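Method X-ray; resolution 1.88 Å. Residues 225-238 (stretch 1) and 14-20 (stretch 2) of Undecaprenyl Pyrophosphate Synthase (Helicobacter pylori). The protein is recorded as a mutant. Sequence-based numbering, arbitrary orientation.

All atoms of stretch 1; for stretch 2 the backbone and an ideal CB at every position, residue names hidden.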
# COMPACT_ATOMS: atom_id res chain seq x y z
N ASP A 225 18.65 -3.68 15.44
CA ASP A 225 17.24 -3.30 15.39
C ASP A 225 16.55 -4.09 14.28
O ASP A 225 15.44 -4.58 14.46
CB ASP A 225 17.08 -1.83 15.06
CG ASP A 225 17.73 -0.92 16.07
OD1 ASP A 225 17.58 -1.20 17.26
OD2 ASP A 225 18.36 0.09 15.66
N LEU A 226 17.21 -4.19 13.12
CA LEU A 226 16.63 -4.92 12.00
C LEU A 226 16.55 -6.39 12.32
O LEU A 226 15.64 -7.07 11.88
CB LEU A 226 17.44 -4.67 10.72
CG LEU A 226 16.86 -5.10 9.35
CD1 LEU A 226 17.21 -6.51 9.02
CD2 LEU A 226 15.34 -4.94 9.36
N GLU A 227 17.47 -6.88 13.14
CA GLU A 227 17.42 -8.31 13.50
C GLU A 227 16.19 -8.60 14.38
O GLU A 227 15.55 -9.65 14.26
CB GLU A 227 18.75 -8.67 14.22
CG GLU A 227 18.89 -10.11 14.63
CD GLU A 227 20.34 -10.47 15.07
OE1 GLU A 227 20.55 -11.65 15.43
OE2 GLU A 227 21.24 -9.59 15.04
N ASN A 228 15.88 -7.67 15.27
CA ASN A 228 14.74 -7.80 16.16
C ASN A 228 13.42 -7.81 15.35
O ASN A 228 12.52 -8.59 15.63
CB ASN A 228 14.72 -6.63 17.14
CG ASN A 228 15.95 -6.62 18.03
OD1 ASN A 228 16.07 -7.44 18.93
ND2 ASN A 228 16.88 -5.68 17.77
N ILE A 229 13.35 -6.93 14.35
CA ILE A 229 12.19 -6.82 13.46
C ILE A 229 12.04 -8.11 12.67
O ILE A 229 10.92 -8.69 12.59
CB ILE A 229 12.37 -5.61 12.48
CG1 ILE A 229 11.99 -4.29 13.18
CG2 ILE A 229 11.51 -5.80 11.20
CD1 ILE A 229 12.71 -3.11 12.60
N ILE A 230 13.14 -8.60 12.14
CA ILE A 230 13.02 -9.84 11.38
C ILE A 230 12.55 -10.98 12.28
O ILE A 230 11.76 -11.86 11.88
CB ILE A 230 14.34 -10.18 10.68
CG1 ILE A 230 14.58 -9.20 9.53
CG2 ILE A 230 14.35 -11.64 10.29
CD1 ILE A 230 15.85 -9.48 8.67
N SER A 231 12.99 -10.96 13.53
CA SER A 231 12.58 -12.00 14.45
C SER A 231 11.05 -11.91 14.63
O SER A 231 10.34 -12.92 14.63
CB SER A 231 13.28 -11.81 15.81
OG SER A 231 12.74 -12.72 16.76
N ASP A 232 10.55 -10.68 14.80
CA ASP A 232 9.11 -10.50 14.93
C ASP A 232 8.38 -11.00 13.68
O ASP A 232 7.34 -11.68 13.79
CB ASP A 232 8.80 -9.03 15.19
CG ASP A 232 9.06 -8.65 16.63
OD1 ASP A 232 9.04 -9.57 17.47
OD2 ASP A 232 9.27 -7.45 16.92
N PHE A 233 8.93 -10.68 12.52
CA PHE A 233 8.37 -11.11 11.25
C PHE A 233 8.12 -12.62 11.32
O PHE A 233 7.01 -13.09 11.16
CB PHE A 233 9.34 -10.76 10.12
CG PHE A 233 8.98 -11.34 8.76
CD1 PHE A 233 7.95 -10.79 7.97
CD2 PHE A 233 9.67 -12.44 8.25
CE1 PHE A 233 7.63 -11.31 6.73
CE2 PHE A 233 9.34 -12.97 6.97
CZ PHE A 233 8.32 -12.41 6.22
N TYR A 234 9.16 -13.39 11.62
CA TYR A 234 8.97 -14.83 11.67
C TYR A 234 7.86 -15.23 12.66
O TYR A 234 7.11 -16.17 12.41
CB TYR A 234 10.30 -15.47 12.00
CG TYR A 234 11.26 -15.33 10.85
CD1 TYR A 234 12.51 -14.73 11.02
CD2 TYR A 234 10.90 -15.77 9.57
CE1 TYR A 234 13.40 -14.60 9.94
CE2 TYR A 234 11.77 -15.65 8.49
CZ TYR A 234 13.02 -15.06 8.69
OH TYR A 234 13.94 -15.01 7.65
N LYS A 235 7.77 -14.53 13.78
CA LYS A 235 6.73 -14.83 14.74
C LYS A 235 5.34 -14.64 14.12
O LYS A 235 4.40 -15.42 14.41
CB LYS A 235 6.83 -13.91 15.96
CG LYS A 235 7.66 -14.45 17.15
CD LYS A 235 7.17 -13.79 18.47
CE LYS A 235 8.16 -13.87 19.66
NZ LYS A 235 9.50 -13.24 19.37
N ARG A 236 5.19 -13.59 13.30
CA ARG A 236 3.89 -13.30 12.72
C ARG A 236 3.54 -14.39 11.78
O ARG A 236 2.44 -14.92 11.82
CB ARG A 236 3.87 -11.99 11.92
CG ARG A 236 4.23 -10.72 12.65
CD ARG A 236 4.01 -9.51 11.72
NE ARG A 236 4.16 -8.22 12.40
CZ ARG A 236 3.98 -7.05 11.78
NH1 ARG A 236 3.62 -7.01 10.50
NH2 ARG A 236 4.24 -5.92 12.42
N VAL A 237 4.50 -14.70 10.92
CA VAL A 237 4.35 -15.72 9.92
C VAL A 237 4.17 -17.04 10.66
O VAL A 237 5.10 -17.80 10.81
CB VAL A 237 5.62 -15.74 9.02
CG1 VAL A 237 5.48 -16.76 7.89
CG2 VAL A 237 5.87 -14.35 8.45
N ARG A 238 2.95 -17.30 11.15
CA ARG A 238 2.70 -18.53 11.90
C ARG A 238 3.39 -19.69 11.23
O ARG A 238 3.07 -19.94 10.03
CB ARG A 238 1.19 -18.80 12.03
CG ARG A 238 0.51 -17.82 12.96
CD ARG A 238 -0.98 -18.09 13.16
NE ARG A 238 -1.60 -17.03 13.95
CZ ARG A 238 -2.87 -17.00 14.35
NH1 ARG A 238 -3.69 -18.00 14.04
NH2 ARG A 238 -3.33 -15.96 15.06
N UNK A 14 14.51 -17.03 4.53
CA UNK A 14 13.71 -18.21 4.11
C UNK A 14 12.40 -17.70 3.52
O UNK A 14 12.22 -17.62 2.29
CB UNK A 14 13.44 -19.16 5.28
N UNK A 15 11.46 -17.38 4.41
CA UNK A 15 10.17 -16.83 4.04
C UNK A 15 10.41 -15.35 3.69
O UNK A 15 9.63 -14.74 2.95
CB UNK A 15 9.14 -17.00 5.16
N UNK A 16 11.49 -14.80 4.22
CA UNK A 16 11.83 -13.42 3.97
C UNK A 16 12.81 -13.33 2.82
O UNK A 16 13.98 -13.64 2.97
CB UNK A 16 12.41 -12.77 5.23
N UNK A 17 12.33 -12.90 1.66
CA UNK A 17 13.20 -12.78 0.52
C UNK A 17 13.43 -11.33 0.09
O UNK A 17 14.54 -10.96 -0.29
CB UNK A 17 12.62 -13.58 -0.65
N UNK A 18 12.38 -10.50 0.17
CA UNK A 18 12.50 -9.10 -0.26
C UNK A 18 12.06 -8.19 0.87
O UNK A 18 10.88 -8.27 1.32
CB UNK A 18 11.67 -8.83 -1.52
N UNK A 19 12.98 -7.35 1.35
CA UNK A 19 12.75 -6.39 2.42
C UNK A 19 12.80 -5.03 1.76
O UNK A 19 13.67 -4.78 0.93
CB UNK A 19 13.77 -6.52 3.55
N UNK A 20 11.86 -4.15 2.13
CA UNK A 20 11.81 -2.81 1.54
C UNK A 20 11.79 -1.83 2.69
O UNK A 20 11.14 -2.06 3.71
CB UNK A 20 10.60 -2.63 0.63

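Stretch 1 is a helix through Arg-236, and the side it turns to stretch 2 carries Leu-226, Ile-230, Phe-233 and Tyr-234, with Val-237 just past the helix end. Apart from the tyrosine hydroxyl, these side chains are apolar, so the contact should be read mainly for shape.

Position 14 points its CA-to-CB bond sideways, and its ideal CB stands 4.8 Å from Tyr-234 OH. Little is demanded here; a small or polar residue would do, and so would many others. The deposited residue is Ser-14. Its closest approach is through the backbone, with N 3.8 Å from Tyr-234 OH, and no hydrogen bond joins the pair.

Position 15 points toward the helix, its ideal CB 4.4 Å from both Phe-233 CE2 and Tyr-234 CE2 and 4.6 Å from Val-237 CG1. Such a corner between two rings and a valine suits a short side chain with at least one methyl: Thr, Val or Ala. It is Thr-15. Its CG2 takes the apolar side, 3.6 Å from Phe-233 CZ and 3.9 Å from Val-237 CG1, while its CB lies at the edge of the Tyr-234 ring. OG1 makes no hydrogen bond to the helix.

Position 16 has the tightest start: the ideal CB is already 3.5 Å from Phe-233 CE2 and 3.6 Å from Tyr-234 OH. CA-to-CB points toward the helix, and Ile-230 CD1 waits farther along. The backbone is extended (phi/psi -95/106); the apolar neighbours, Phe-233 beside the CB and Ile-230 CD1 beyond it, make a flexible apolar chain such as Leu or Met the natural reading, and Ile is conceivable. The residue is Leu-16, which has the largest area covered by the helix stretch in this segment. With chi1 at t and chi2 at p, it brings CD2 to 3.7 Å from Ile-230 CD1 and lays CD1 over one face of the Phe-233 ring; CB stays 3.6 Å from Phe-233 CE2.

Positions 17 and 18 offer their CBs nothing of stretch 1 within 5.5 Å, so this contact cannot choose their residues. They are Lys-17 and His-18, whose side-chain nitrogens bond elsewhere in the structure.

Position 19 lies on a strand and again points toward the helix, but its ideal CB also finds nothing within 5.5 Å. The gap calls for reach, and Leu-226 across it calls for an apolar end: Leu, Met or Phe could serve. Leu-19 bridges it, placing CD2 3.9 Å from Leu-226 CD2.

Position 20 is out of reach, leaving the choice open; it is Ala-20.

Stretch 2 (14-20) STLKHLA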
# COMPACT_ATOMS: atom_id res chain seq x y z
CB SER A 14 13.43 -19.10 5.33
OG SER A 14 14.62 -19.37 6.06
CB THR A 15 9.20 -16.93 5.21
OG1 THR A 15 8.59 -18.22 5.20
CG2 THR A 15 8.10 -15.87 5.14
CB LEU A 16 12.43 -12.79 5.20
CG LEU A 16 12.84 -11.33 5.02
CD1 LEU A 16 11.63 -10.53 4.57
CD2 LEU A 16 13.39 -10.76 6.29
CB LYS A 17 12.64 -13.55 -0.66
CG LYS A 17 12.62 -15.04 -0.44
CD LYS A 17 12.12 -15.73 -1.68
CE LYS A 17 12.26 -17.25 -1.59
NZ LYS A 17 13.68 -17.74 -1.65
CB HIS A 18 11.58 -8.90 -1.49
CG HIS A 18 11.65 -7.54 -2.09
ND1 HIS A 18 10.99 -7.20 -3.26
CD2 HIS A 18 12.31 -6.42 -1.70
CE1 HIS A 18 11.24 -5.94 -3.55
NE2 HIS A 18 12.04 -5.44 -2.62
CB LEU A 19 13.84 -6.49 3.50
CG LEU A 19 13.97 -5.39 4.57
CD1 LEU A 19 12.71 -5.32 5.46
CD2 LEU A 19 15.21 -5.67 5.50
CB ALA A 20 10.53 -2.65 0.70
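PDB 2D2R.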